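Local coordinates for protein MPT synthase subunit 2 (Burkholderia ambifaria, PDB 7L32) that probably catalyses, as the large subunit of molybdopterin synthase, the transfer of sulfur to a cyclic pterin precursor that yields molybdopterin, the pterin of the molybdenum cofactor, at residues T11-T16 with A87-V92; A26-R31 with G83-I88; A37-V42 with V104-S109; E60-M65 with P130-E135; Q100-A105 with F120-L125. One frame throughout, in Å; residues are numbered along the deposited sequence. Where two conformers were deposited one is given.

Interaction 1: T11-T16 with A87-V92; sequences TIRIQT and AIVHRV
Val92, Ile88 and Thr16 bury the most surface where the first strand of the chain, 11-15, runs alongside 85-91. At the far end, Val92 divides its methyls between two partners: CG1 meets Ile14 CG2 at 3.8 Å, while CG2 lies 4.0 Å from Thr16 CG2. Ile88 lies side by side with Ile12, its CD1 3.8 Å from Ile12 CG1, and both side chains point the same way from the sheet, Ile12 meeting helix 65-80 and Ile88 helix 111-128.

Thr16 contributes its carbonyl. Arg91 grips Thr16 O side-on, with NH2 at 3.0 Å and NE at 3.2 Å. The oxygen lies in the guanidinium plane, yet NH2 approaches nearly along the C=O axis whereas NE sits above the carbonyl plane. A water gives a hydrogen bond to this same oxygen and another to Val92 O, bridging the strand ends.

On the face that Arg91 shares with Arg13, Val89 and Gln15, a second side-on grip forms: Arg13 NE, 2.9 Å from Gln15 OE1, is joined there by NH2. Val89 fits beneath the pair, with CG2 over one guanidinium face and CG1 against Gln15 CD; Glu24 adds a salt bridge to Arg13. Five backbone hydrogen bonds link the strands, which diverge by only 9°. This is the parallel edge pairing of the mixed four-stranded sheet in MoaE's alpha/beta-hammerhead fold.

Interaction 2: A26-R31 with G83-I88; sequences AALRAR and GIDVAI
The guanidinium of Arg31 turns an edge to the strand, with Ala87 CB near its plane and 4.1 Å from NH2. One of its faces rests on the helix itself, where Leu28 CA lies 3.7 Å above the plane, nearer the edge of the group than its centre. A water also sits at the edge, in plane, accepting from NE and donating to Asp85 OD2. A second water accepts from NH2 and donates to Val86 O.

The carboxylate of Asp85 is the other flat group. Its OD1 receives Val86 N from above the carboxylate plane, and OD2 accepts from Asn32 ND2, a donor that also bonds Leu28 O. Leu28 and Asp85 run antiparallel alongside one another, bringing Leu28 CD1 within 3.7 Å of OD2. Leu28 points toward the strand; CG is anti to the backbone N (chi1 -177°), and from it CD1 reaches Ala87 CB at 4.3 Å.

No direct hydrogen bond joins 26-31 to 83-88, and Arg31 NE stays 4.3 Å from Asp85 OD2, too far for direct pairing. A water bridges the two charged groups, whose attraction is probably weaker than at direct contact; the apolar share is the touch of Leu28 CD1 on Ala87 CB.

Interaction 3: A37-V42 with V104-S109; sequences ALACFV and VATVAS
Cys40 and Ala105 face each other as a non-hydrogen-bonded antiparallel pair, their CB atoms 4.1 Å apart on the face that also carries Leu38 and Val107. Here the side chains lean on backbone as much as on one another. Leu38 holds CG anti to the backbone N (chi1 -179°), and that atom comes to 3.7 Å from Thr106 O.

On the opposite face, small groups are matched. Ala37 CB sits 3.4 Å from Ala108 O, and Ala39 CB lies 3.9 Å from Thr106 OG1. That hydroxyl is held between the backbone N and the carbonyl carbon (chi1 63°) and hydrogen-bonds to Ala114 O in helix 111-128. Phe41 starts on this face too, but its ring leads away from 104-109 toward Met122 of its own chain and Phe115 of the second subunit.

Six backbone hydrogen bonds unite the strands, two for each of the pairs Ala37-Ala108, Ala39-Thr106 and Phe41-Val104; the shortest include Thr106 N to Ala39 O at 2.8 Å.

Strand 37-44 then pairs antiparallel with a strand of the second subunit, continuing the sheet across the dimer, and Cys40 SG forms a disulfide with Cys40 of that subunit, in a side chain modelled in two conformers. Chemically, the main-chain bonds set the direction of the contact, while its mostly small side chains let CB atoms and neighbouring backbone carbonyls come close.

Interaction 4: E60-M65 with P130-E135; sequences EHYPGM and PFWKKE
Glu60 and Trp132 form a hydrogen-bonded antiparallel pair, and two main-chain bonds make up the polar part of the contact: Glu60 N to Trp132 O and Trp132 N to Glu60 O, each 2.9 Å. The rest of the contact is made largely by side chains.

Aromatic contacts come next. The indole of Trp132 places its edge beside Glu60 O, which lies in the ring plane 3.7 Å from CE3. Farther along the same rim, CZ3 touches Tyr62 CB at 3.8 Å, and CH2 in turn meets the edge of the phenol ring. His61 offers only its CB, 3.8 Å from Phe131 CE1, while its imidazole leads away from 130-135.

The remaining contact is aliphatic. Met65 CG, anti to the backbone N (chi1 170°), reaches Pro130 CG at 4.1 Å, one side chain lying roughly perpendicular to the other. Met65 CB also lies over one face of the Tyr62 ring.

Thr66, at the start of helix 65-80, ties both segments together through OG1, hydrogen-bonded to Tyr62 N and Pro130 O. Phe131 stacks on His90 of strand 85-91, and Trp143 of strand 141-145 packs against Trp132 and Glu60, placing the contact within the antiparallel sheet and beside the mixed one.

Interaction 5: Q100-A105 with F120-L125; sequences QIVMVA and FVMDYL
Val104 is the principal bump on the strand, and Val121, Met122 and Leu125 of the helix provide the hollow that receives it. The CG2 methyl fills that hollow: Val104 CG2 lies 3.5 Å from Met122 SD and also touches Val121 CG1 and Leu125 CD1. The other methyl, CG1, anti to the backbone N (chi1 173°), presses on Val121 CG1 at 3.7 Å, so that a single methyl of Val121 meets both branches of Val104.

Met122 reaches the strand by folding. Its CA-CB bond does not aim at 100-105, but the bend at chi2 (-58°) turns SD back toward the strand, where the side chain passes Val104 head to tail. A further bend at chi3 sets CE, which ends 4.4 Å from Val102 CG1, a looser touch.

Val102 and Leu125 approach tip to tip, Val102 CG2 lying 4.0 Å from Leu125 CD1. That leucine methyl is therefore a bump of the helix, set against methyls of Val102 and Val104, two residues on the same side of the strand. At the start of this run, Ile101 and Val102 both face Gly43 of strand 37-44, a classic beta bulge.

Helix 111-128 thus packs on the face of the mixed sheet that carries Val102 and Val104, running at 144° to the strand. No hydrogen bond crosses, and all five touching residues are buried: cohesion here comes from dispersion and exclusion of water, and depends on complementary shape.

Strands 85-91 and 100-108 bind most of the contacts together. Interactions 1 and 2 share Ala87 and Ile88, interactions 3 and 5 share Val104 and Ala105, and a probable hydrogen bond from Ala87 N to Ala105 O, 2.8 Å long, joins the two sets. Interaction 2 lies on one face of the mixed sheet and interaction 5 on the other, their centres 14 Å apart. Interaction 4 belongs to the second sheet, yet it touches interaction 1, where Val92 CG1 lies 3.8 Å from His61 ND1. It stands about 25 Å, centre to centre, from interaction 3, which carries the sheet into the second subunit; interaction 5 also touches that subunit.

Interaction 1: T11-T16 with A87-V92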
# COMPACT_ATOMS: atom_id res chain seq x y z
N THR A 11 -11.73 -9.30 7.47
CA THR A 11 -11.10 -9.58 8.77
C THR A 11 -10.66 -8.28 9.42
O THR A 11 -9.80 -7.57 8.90
CB THR A 11 -9.91 -10.51 8.58
OG1 THR A 11 -10.36 -11.74 8.00
CG2 THR A 11 -9.22 -10.76 9.90
N ILE A 12 -11.28 -7.94 10.56
CA ILE A 12 -11.04 -6.68 11.25
C ILE A 12 -10.72 -7.00 12.70
O ILE A 12 -11.47 -7.74 13.34
CB ILE A 12 -12.27 -5.74 11.16
CG1 ILE A 12 -12.32 -5.03 9.81
CG2 ILE A 12 -12.28 -4.75 12.31
CD1 ILE A 12 -12.90 -5.84 8.67
N ARG A 13 -9.63 -6.44 13.23
CA ARG A 13 -9.18 -6.74 14.58
C ARG A 13 -8.63 -5.50 15.27
O ARG A 13 -7.95 -4.68 14.64
CB ARG A 13 -8.08 -7.81 14.55
CG ARG A 13 -8.19 -8.92 15.53
CD ARG A 13 -7.36 -10.10 15.03
NE ARG A 13 -5.94 -9.78 14.89
CZ ARG A 13 -5.23 -10.02 13.79
NH1 ARG A 13 -5.79 -10.55 12.72
NH2 ARG A 13 -3.93 -9.74 13.79
N ILE A 14 -8.91 -5.38 16.56
CA ILE A 14 -8.29 -4.39 17.44
C ILE A 14 -7.54 -5.17 18.52
O ILE A 14 -8.12 -6.04 19.17
CB ILE A 14 -9.33 -3.44 18.07
CG1 ILE A 14 -9.96 -2.56 16.98
CG2 ILE A 14 -8.69 -2.59 19.16
CD1 ILE A 14 -11.28 -1.94 17.39
N GLN A 15 -6.27 -4.82 18.75
CA GLN A 15 -5.44 -5.59 19.66
C GLN A 15 -4.38 -4.69 20.28
O GLN A 15 -4.06 -3.63 19.75
CB GLN A 15 -4.76 -6.77 18.95
CG GLN A 15 -3.76 -6.31 17.87
CD GLN A 15 -3.27 -7.45 17.00
OE1 GLN A 15 -4.06 -8.28 16.54
NE2 GLN A 15 -1.96 -7.51 16.77
N THR A 16 -3.81 -5.15 21.40
CA THR A 16 -2.67 -4.45 21.98
C THR A 16 -1.34 -4.96 21.42
O THR A 16 -0.40 -4.18 21.28
CB THR A 16 -2.64 -4.59 23.51
OG1 THR A 16 -2.53 -5.96 23.88
CG2 THR A 16 -3.89 -3.96 24.16
N ALA A 87 -8.52 -6.21 4.88
CA ALA A 87 -8.10 -6.59 6.23
C ALA A 87 -7.68 -5.33 6.99
O ALA A 87 -7.02 -4.46 6.43
CB ALA A 87 -6.95 -7.61 6.22
N ILE A 88 -8.09 -5.22 8.26
CA ILE A 88 -7.73 -4.08 9.10
C ILE A 88 -7.27 -4.63 10.44
O ILE A 88 -7.97 -5.44 11.06
CB ILE A 88 -8.91 -3.11 9.31
CG1 ILE A 88 -9.52 -2.65 7.97
CG2 ILE A 88 -8.46 -1.90 10.19
CD1 ILE A 88 -10.89 -1.93 8.11
N VAL A 89 -6.09 -4.19 10.89
CA VAL A 89 -5.64 -4.44 12.27
C VAL A 89 -5.27 -3.09 12.88
O VAL A 89 -4.43 -2.37 12.33
CB VAL A 89 -4.44 -5.40 12.33
CG1 VAL A 89 -4.07 -5.70 13.81
CG2 VAL A 89 -4.72 -6.71 11.56
N HIS A 90 -5.89 -2.75 14.00
CA HIS A 90 -5.57 -1.49 14.66
C HIS A 90 -5.13 -1.78 16.09
O HIS A 90 -5.72 -2.63 16.77
CB HIS A 90 -6.79 -0.54 14.65
CG HIS A 90 -6.43 0.91 14.77
ND1 HIS A 90 -5.76 1.43 15.86
CD2 HIS A 90 -6.69 1.96 13.96
CE1 HIS A 90 -5.60 2.73 15.70
NE2 HIS A 90 -6.16 3.08 14.56
N ARG A 91 -4.07 -1.11 16.54
CA ARG A 91 -3.60 -1.33 17.90
C ARG A 91 -4.19 -0.30 18.84
O ARG A 91 -4.62 0.78 18.43
CB ARG A 91 -2.08 -1.29 17.97
CG ARG A 91 -1.41 -2.40 17.16
CD ARG A 91 0.09 -2.31 17.26
NE ARG A 91 0.56 -2.68 18.59
CZ ARG A 91 1.75 -2.35 19.08
NH1 ARG A 91 2.59 -1.60 18.38
NH2 ARG A 91 2.10 -2.77 20.29
N VAL A 92 -4.20 -0.65 20.13
CA VAL A 92 -4.57 0.25 21.22
C VAL A 92 -3.56 0.05 22.35
O VAL A 92 -2.70 -0.84 22.30
CB VAL A 92 -6.01 0.01 21.73
CG1 VAL A 92 -7.02 0.45 20.67
CG2 VAL A 92 -6.22 -1.45 22.11
O HOH W 1 -0.29 -1.93 22.92

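Interaction 2: A26-R31 with G83-I88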
# COMPACT_ATOMS: atom_id res chain seq x y z
N ALA A 26 -0.12 -12.44 3.89
CA ALA A 26 -0.22 -13.83 3.43
C ALA A 26 -1.60 -14.42 3.72
O ALA A 26 -2.16 -15.14 2.89
CB ALA A 26 0.86 -14.70 4.08
N ALA A 27 -2.16 -14.13 4.90
CA ALA A 27 -3.48 -14.64 5.21
C ALA A 27 -4.55 -14.04 4.29
O ALA A 27 -5.45 -14.76 3.84
CB ALA A 27 -3.82 -14.38 6.68
N LEU A 28 -4.45 -12.74 3.99
CA LEU A 28 -5.41 -12.13 3.06
C LEU A 28 -5.32 -12.78 1.68
O LEU A 28 -6.36 -13.07 1.06
CB LEU A 28 -5.16 -10.61 2.96
CG LEU A 28 -6.15 -9.83 2.08
CD1 LEU A 28 -7.58 -9.99 2.64
CD2 LEU A 28 -5.79 -8.33 1.93
N ARG A 29 -4.11 -13.02 1.18
CA ARG A 29 -3.96 -13.69 -0.11
C ARG A 29 -4.53 -15.10 -0.06
O ARG A 29 -5.14 -15.57 -1.03
CB ARG A 29 -2.48 -13.75 -0.51
CG ARG A 29 -1.83 -12.40 -0.74
CD ARG A 29 -0.48 -12.61 -1.45
NE ARG A 29 0.14 -11.36 -1.88
CZ ARG A 29 -0.19 -10.71 -2.99
NH1 ARG A 29 -1.17 -11.13 -3.77
NH2 ARG A 29 0.49 -9.62 -3.34
N ALA A 30 -4.34 -15.80 1.06
CA ALA A 30 -4.86 -17.16 1.18
C ALA A 30 -6.39 -17.18 1.16
O ALA A 30 -6.98 -18.21 0.82
CB ALA A 30 -4.34 -17.83 2.45
N ARG A 31 -7.05 -16.09 1.54
CA ARG A 31 -8.50 -16.01 1.47
C ARG A 31 -9.00 -15.54 0.11
O ARG A 31 -10.22 -15.45 -0.08
CB ARG A 31 -9.07 -15.09 2.58
CG ARG A 31 -8.80 -15.64 3.99
CD ARG A 31 -9.52 -14.81 5.08
NE ARG A 31 -9.15 -13.39 5.10
CZ ARG A 31 -8.09 -12.92 5.74
NH1 ARG A 31 -7.22 -13.73 6.33
NH2 ARG A 31 -7.90 -11.60 5.81
N GLY A 83 -15.74 -7.11 -5.50
CA GLY A 83 -14.67 -8.05 -5.77
C GLY A 83 -13.39 -7.85 -4.97
O GLY A 83 -12.46 -8.65 -5.12
N ILE A 84 -13.29 -6.79 -4.18
CA ILE A 84 -12.11 -6.59 -3.33
C ILE A 84 -12.28 -7.41 -2.05
O ILE A 84 -13.37 -7.90 -1.75
CB ILE A 84 -11.86 -5.11 -2.99
CG1 ILE A 84 -12.99 -4.57 -2.08
CG2 ILE A 84 -11.72 -4.26 -4.25
CD1 ILE A 84 -12.64 -3.24 -1.38
N ASP A 85 -11.19 -7.58 -1.30
CA ASP A 85 -11.26 -8.03 0.09
C ASP A 85 -10.36 -7.10 0.89
O ASP A 85 -9.43 -6.48 0.34
CB ASP A 85 -10.82 -9.51 0.25
CG ASP A 85 -11.32 -10.15 1.55
OD1 ASP A 85 -12.11 -9.49 2.29
OD2 ASP A 85 -10.92 -11.30 1.83
N VAL A 86 -10.68 -6.97 2.19
CA VAL A 86 -10.12 -5.94 3.06
C VAL A 86 -9.70 -6.58 4.38
O VAL A 86 -10.47 -7.35 4.97
CB VAL A 86 -11.15 -4.82 3.37
CG1 VAL A 86 -10.54 -3.75 4.31
CG2 VAL A 86 -11.73 -4.21 2.11
N ALA A 87 -8.52 -6.21 4.88
CA ALA A 87 -8.10 -6.59 6.23
C ALA A 87 -7.68 -5.33 6.99
O ALA A 87 -7.02 -4.46 6.43
CB ALA A 87 -6.95 -7.61 6.22
N ILE A 88 -8.09 -5.22 8.26
CA ILE A 88 -7.73 -4.08 9.10
C ILE A 88 -7.27 -4.63 10.44
O ILE A 88 -7.97 -5.44 11.06
CB ILE A 88 -8.91 -3.11 9.31
CG1 ILE A 88 -9.52 -2.65 7.97
CG2 ILE A 88 -8.46 -1.90 10.19
CD1 ILE A 88 -10.89 -1.93 8.11
O HOH W 2 -10.27 -10.03 5.24
O HOH W 3 -11.62 -12.55 3.92

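Interaction 3: A37-V42 with V104-S109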
# COMPACT_ATOMS: atom_id res chain seq x y z
N ALA A 37 -3.53 -8.33 -6.91
CA ALA A 37 -3.05 -6.96 -6.72
C ALA A 37 -3.30 -6.59 -5.27
O ALA A 37 -4.46 -6.58 -4.85
CB ALA A 37 -3.77 -5.99 -7.66
N LEU A 38 -2.25 -6.31 -4.51
CA LEU A 38 -2.40 -6.06 -3.07
C LEU A 38 -1.86 -4.68 -2.72
O LEU A 38 -0.70 -4.38 -2.99
CB LEU A 38 -1.68 -7.17 -2.28
CG LEU A 38 -1.77 -7.05 -0.76
CD1 LEU A 38 -2.09 -8.41 -0.12
CD2 LEU A 38 -0.41 -6.60 -0.32
N ALA A 39 -2.70 -3.84 -2.12
CA ALA A 39 -2.26 -2.54 -1.64
C ALA A 39 -2.33 -2.53 -0.12
O ALA A 39 -3.29 -3.06 0.46
CB ALA A 39 -3.13 -1.40 -2.18
N CYS A 40 -1.33 -1.94 0.53
CA CYS A 40 -1.40 -1.88 1.98
C CYS A 40 -0.90 -0.53 2.48
O CYS A 40 -0.24 0.25 1.78
CB CYS A 40 -0.62 -3.04 2.62
SG CYS A 40 1.11 -3.18 2.16
N PHE A 41 -1.32 -0.23 3.70
CA PHE A 41 -0.89 0.99 4.36
C PHE A 41 -0.56 0.62 5.79
O PHE A 41 -1.30 -0.13 6.42
CB PHE A 41 -1.95 2.10 4.34
CG PHE A 41 -1.49 3.36 5.06
CD1 PHE A 41 -0.75 4.33 4.39
CD2 PHE A 41 -1.75 3.53 6.42
CE1 PHE A 41 -0.28 5.46 5.05
CE2 PHE A 41 -1.30 4.67 7.10
CZ PHE A 41 -0.57 5.63 6.42
N VAL A 42 0.57 1.14 6.29
CA VAL A 42 0.93 1.00 7.70
C VAL A 42 1.22 2.38 8.26
O VAL A 42 2.12 3.08 7.76
CB VAL A 42 2.14 0.08 7.91
CG1 VAL A 42 2.50 0.02 9.40
CG2 VAL A 42 1.83 -1.33 7.39
N VAL A 104 -3.85 -1.41 7.02
CA VAL A 104 -4.99 -1.73 6.17
C VAL A 104 -4.42 -2.38 4.92
O VAL A 104 -3.46 -1.86 4.34
CB VAL A 104 -5.81 -0.48 5.79
CG1 VAL A 104 -6.88 -0.86 4.75
CG2 VAL A 104 -6.48 0.12 7.07
N ALA A 105 -4.96 -3.54 4.54
CA ALA A 105 -4.55 -4.21 3.30
C ALA A 105 -5.79 -4.55 2.48
O ALA A 105 -6.81 -4.98 3.04
CB ALA A 105 -3.76 -5.48 3.61
N THR A 106 -5.72 -4.35 1.16
CA THR A 106 -6.81 -4.70 0.27
C THR A 106 -6.24 -5.51 -0.88
O THR A 106 -5.07 -5.35 -1.24
CB THR A 106 -7.55 -3.48 -0.30
OG1 THR A 106 -6.65 -2.68 -1.10
CG2 THR A 106 -8.15 -2.60 0.83
N VAL A 107 -7.05 -6.40 -1.43
CA VAL A 107 -6.65 -7.16 -2.61
C VAL A 107 -7.76 -7.04 -3.65
O VAL A 107 -8.95 -6.95 -3.31
CB VAL A 107 -6.33 -8.64 -2.28
CG1 VAL A 107 -7.53 -9.39 -1.65
CG2 VAL A 107 -5.81 -9.39 -3.51
N ALA A 108 -7.35 -7.03 -4.92
CA ALA A 108 -8.28 -6.92 -6.03
C ALA A 108 -7.65 -7.58 -7.24
O ALA A 108 -6.47 -7.94 -7.24
CB ALA A 108 -8.60 -5.45 -6.33
N SER A 109 -8.44 -7.73 -8.29
CA SER A 109 -7.88 -8.26 -9.52
C SER A 109 -6.89 -7.29 -10.15
O SER A 109 -5.95 -7.72 -10.84
CB SER A 109 -9.00 -8.62 -10.51
OG SER A 109 -9.70 -7.46 -10.92

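Interaction 4: E60-M65 with P130-E135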
# COMPACT_ATOMS: atom_id res chain seq x y z
N GLU A 60 -7.24 4.35 23.11
CA GLU A 60 -8.28 3.43 23.56
C GLU A 60 -9.43 3.44 22.57
O GLU A 60 -9.73 4.47 21.95
CB GLU A 60 -8.79 3.79 24.98
CG GLU A 60 -7.83 3.43 26.12
CD GLU A 60 -7.12 2.09 25.94
OE1 GLU A 60 -7.77 1.11 25.50
OE2 GLU A 60 -5.90 2.03 26.22
N HIS A 61 -10.07 2.29 22.42
CA HIS A 61 -11.23 2.13 21.57
C HIS A 61 -12.46 1.94 22.45
O HIS A 61 -12.36 1.92 23.68
CB HIS A 61 -11.05 0.93 20.62
CG HIS A 61 -11.06 -0.39 21.32
ND1 HIS A 61 -10.20 -0.69 22.36
CD2 HIS A 61 -11.84 -1.49 21.15
CE1 HIS A 61 -10.44 -1.92 22.79
NE2 HIS A 61 -11.43 -2.42 22.07
N TYR A 62 -13.63 1.84 21.81
CA TYR A 62 -14.89 1.52 22.48
C TYR A 62 -15.19 0.05 22.18
O TYR A 62 -15.61 -0.27 21.05
CB TYR A 62 -16.01 2.43 21.98
CG TYR A 62 -17.34 2.42 22.76
CD1 TYR A 62 -17.79 1.28 23.42
CD2 TYR A 62 -18.16 3.54 22.79
CE1 TYR A 62 -19.01 1.27 24.11
CE2 TYR A 62 -19.37 3.55 23.47
CZ TYR A 62 -19.79 2.41 24.13
OH TYR A 62 -21.00 2.40 24.81
N PRO A 63 -14.96 -0.88 23.11
CA PRO A 63 -15.08 -2.31 22.78
C PRO A 63 -16.42 -2.66 22.15
O PRO A 63 -17.48 -2.26 22.63
CB PRO A 63 -14.90 -2.99 24.14
CG PRO A 63 -14.03 -2.04 24.89
CD PRO A 63 -14.48 -0.67 24.49
N GLY A 64 -16.35 -3.38 21.03
CA GLY A 64 -17.54 -3.72 20.27
C GLY A 64 -17.93 -2.62 19.30
O GLY A 64 -18.06 -2.86 18.10
N MET A 65 -18.13 -1.40 19.82
CA MET A 65 -18.51 -0.26 18.99
C MET A 65 -17.48 0.03 17.90
O MET A 65 -17.81 0.20 16.72
CB MET A 65 -18.71 0.96 19.90
CG MET A 65 -18.89 2.30 19.20
SD MET A 65 -20.63 2.73 18.97
CE MET A 65 -21.20 2.89 20.65
N PRO A 130 -14.30 5.24 16.14
CA PRO A 130 -14.19 5.79 17.50
C PRO A 130 -12.94 5.35 18.25
O PRO A 130 -12.83 4.20 18.69
CB PRO A 130 -15.45 5.26 18.21
CG PRO A 130 -16.37 4.84 17.11
CD PRO A 130 -15.48 4.36 15.99
N PHE A 131 -12.01 6.29 18.41
CA PHE A 131 -10.80 6.10 19.22
C PHE A 131 -10.61 7.36 20.05
O PHE A 131 -11.04 8.44 19.65
CB PHE A 131 -9.54 5.89 18.36
CG PHE A 131 -9.47 4.54 17.72
CD1 PHE A 131 -8.98 3.45 18.42
CD2 PHE A 131 -9.89 4.37 16.41
CE1 PHE A 131 -8.91 2.19 17.81
CE2 PHE A 131 -9.83 3.13 15.80
CZ PHE A 131 -9.34 2.04 16.51
N TRP A 132 -9.91 7.21 21.18
CA TRP A 132 -9.63 8.30 22.10
C TRP A 132 -8.16 8.27 22.49
O TRP A 132 -7.58 7.20 22.68
CB TRP A 132 -10.50 8.22 23.37
CG TRP A 132 -11.95 8.52 23.12
CD1 TRP A 132 -12.59 9.71 23.34
CD2 TRP A 132 -12.94 7.63 22.57
NE1 TRP A 132 -13.92 9.61 22.99
CE2 TRP A 132 -14.16 8.35 22.51
CE3 TRP A 132 -12.92 6.30 22.14
CZ2 TRP A 132 -15.34 7.77 22.03
CZ3 TRP A 132 -14.11 5.73 21.66
CH2 TRP A 132 -15.30 6.47 21.61
N LYS A 133 -7.58 9.46 22.66
CA LYS A 133 -6.20 9.65 23.07
C LYS A 133 -6.17 10.26 24.46
O LYS A 133 -6.94 11.18 24.76
CB LYS A 133 -5.44 10.58 22.11
CG LYS A 133 -4.38 9.91 21.27
CD LYS A 133 -3.69 10.93 20.36
CE LYS A 133 -3.09 12.08 21.15
NZ LYS A 133 -1.79 11.74 21.81
N LYS A 134 -5.29 9.75 25.32
CA LYS A 134 -5.15 10.31 26.66
C LYS A 134 -4.29 11.57 26.59
O LYS A 134 -3.23 11.57 25.96
CB LYS A 134 -4.53 9.29 27.61
CG LYS A 134 -4.64 9.69 29.09
CD LYS A 134 -3.82 8.79 29.99
CE LYS A 134 -2.34 9.10 29.88
NZ LYS A 134 -1.54 8.48 30.97
N GLU A 135 -4.75 12.64 27.24
CA GLU A 135 -3.99 13.88 27.31
C GLU A 135 -4.09 14.46 28.70
O GLU A 135 -5.15 14.39 29.34
CB GLU A 135 -4.48 14.90 26.27
CG GLU A 135 -4.06 14.54 24.85
CD GLU A 135 -4.63 15.47 23.80
OE1 GLU A 135 -5.37 16.41 24.16
OE2 GLU A 135 -4.34 15.26 22.60

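Interaction 5: Q100-A105 with F120-L125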
# COMPACT_ATOMS: atom_id res chain seq x y z
N GLN A 100 4.26 0.64 15.24
CA GLN A 100 3.13 0.50 14.33
C GLN A 100 1.82 0.78 15.05
O GLN A 100 1.61 0.32 16.18
CB GLN A 100 3.09 -0.91 13.73
CG GLN A 100 4.29 -1.24 12.85
CD GLN A 100 4.22 -2.64 12.25
OE1 GLN A 100 4.46 -2.81 11.06
NE2 GLN A 100 3.94 -3.64 13.09
N ILE A 101 0.93 1.51 14.39
CA ILE A 101 -0.41 1.81 14.92
C ILE A 101 -1.48 0.99 14.21
O ILE A 101 -2.35 0.40 14.84
CB ILE A 101 -0.73 3.32 14.78
CG1 ILE A 101 0.27 4.19 15.51
CG2 ILE A 101 -2.15 3.63 15.27
CD1 ILE A 101 0.17 5.65 15.10
N VAL A 102 -1.47 1.00 12.89
CA VAL A 102 -2.61 0.51 12.13
C VAL A 102 -2.08 -0.03 10.81
O VAL A 102 -1.12 0.51 10.26
CB VAL A 102 -3.65 1.63 11.92
CG1 VAL A 102 -3.02 2.85 11.27
CG2 VAL A 102 -4.86 1.14 11.13
N MET A 103 -2.68 -1.10 10.33
CA MET A 103 -2.45 -1.55 8.97
C MET A 103 -3.78 -1.79 8.29
O MET A 103 -4.73 -2.29 8.91
CB MET A 103 -1.57 -2.82 8.91
CG MET A 103 -2.14 -4.07 9.57
SD MET A 103 -1.43 -5.50 8.69
CE MET A 103 -2.42 -5.44 7.23
N VAL A 104 -3.85 -1.41 7.02
CA VAL A 104 -4.99 -1.73 6.17
C VAL A 104 -4.42 -2.38 4.92
O VAL A 104 -3.46 -1.86 4.34
CB VAL A 104 -5.81 -0.48 5.79
CG1 VAL A 104 -6.88 -0.86 4.75
CG2 VAL A 104 -6.48 0.12 7.07
N ALA A 105 -4.96 -3.54 4.54
CA ALA A 105 -4.55 -4.21 3.30
C ALA A 105 -5.79 -4.55 2.48
O ALA A 105 -6.81 -4.98 3.04
CB ALA A 105 -3.76 -5.48 3.61
N PHE A 120 -9.46 4.74 0.60
CA PHE A 120 -10.81 5.02 1.11
C PHE A 120 -10.98 4.50 2.54
O PHE A 120 -11.51 5.21 3.42
CB PHE A 120 -11.86 4.40 0.17
CG PHE A 120 -13.27 4.47 0.72
CD1 PHE A 120 -14.04 5.60 0.54
CD2 PHE A 120 -13.82 3.39 1.40
CE1 PHE A 120 -15.35 5.70 1.09
CE2 PHE A 120 -15.11 3.46 1.94
CZ PHE A 120 -15.88 4.62 1.79
N VAL A 121 -10.57 3.25 2.78
CA VAL A 121 -10.71 2.67 4.12
C VAL A 121 -9.91 3.48 5.14
O VAL A 121 -10.39 3.77 6.24
CB VAL A 121 -10.30 1.18 4.13
CG1 VAL A 121 -10.20 0.63 5.58
CG2 VAL A 121 -11.30 0.31 3.31
N MET A 122 -8.68 3.88 4.79
CA MET A 122 -7.86 4.69 5.71
C MET A 122 -8.51 6.04 5.99
O MET A 122 -8.56 6.49 7.15
CB MET A 122 -6.43 4.90 5.16
CG MET A 122 -5.45 3.73 5.47
SD MET A 122 -5.30 3.40 7.27
CE MET A 122 -4.67 4.97 7.82
N ASP A 123 -9.02 6.72 4.94
CA ASP A 123 -9.67 8.02 5.13
C ASP A 123 -10.88 7.90 6.06
O ASP A 123 -11.08 8.72 6.95
CB ASP A 123 -10.12 8.60 3.79
CG ASP A 123 -8.97 9.16 2.96
OD1 ASP A 123 -7.86 9.39 3.51
OD2 ASP A 123 -9.20 9.35 1.76
N TYR A 124 -11.72 6.89 5.81
CA TYR A 124 -12.94 6.69 6.60
C TYR A 124 -12.58 6.28 8.03
O TYR A 124 -13.18 6.77 9.00
CB TYR A 124 -13.78 5.62 5.90
CG TYR A 124 -15.26 5.48 6.19
CD1 TYR A 124 -15.87 6.12 7.27
CD2 TYR A 124 -16.04 4.60 5.43
CE1 TYR A 124 -17.23 5.94 7.55
CE2 TYR A 124 -17.41 4.41 5.70
CZ TYR A 124 -17.99 5.09 6.76
OH TYR A 124 -19.34 4.91 7.04
N LEU A 125 -11.59 5.39 8.17
CA LEU A 125 -11.09 5.01 9.49
C LEU A 125 -10.63 6.23 10.28
O LEU A 125 -11.04 6.42 11.45
CB LEU A 125 -9.94 4.00 9.32
CG LEU A 125 -9.27 3.38 10.55
CD1 LEU A 125 -8.62 2.04 10.14
CD2 LEU A 125 -8.21 4.30 11.19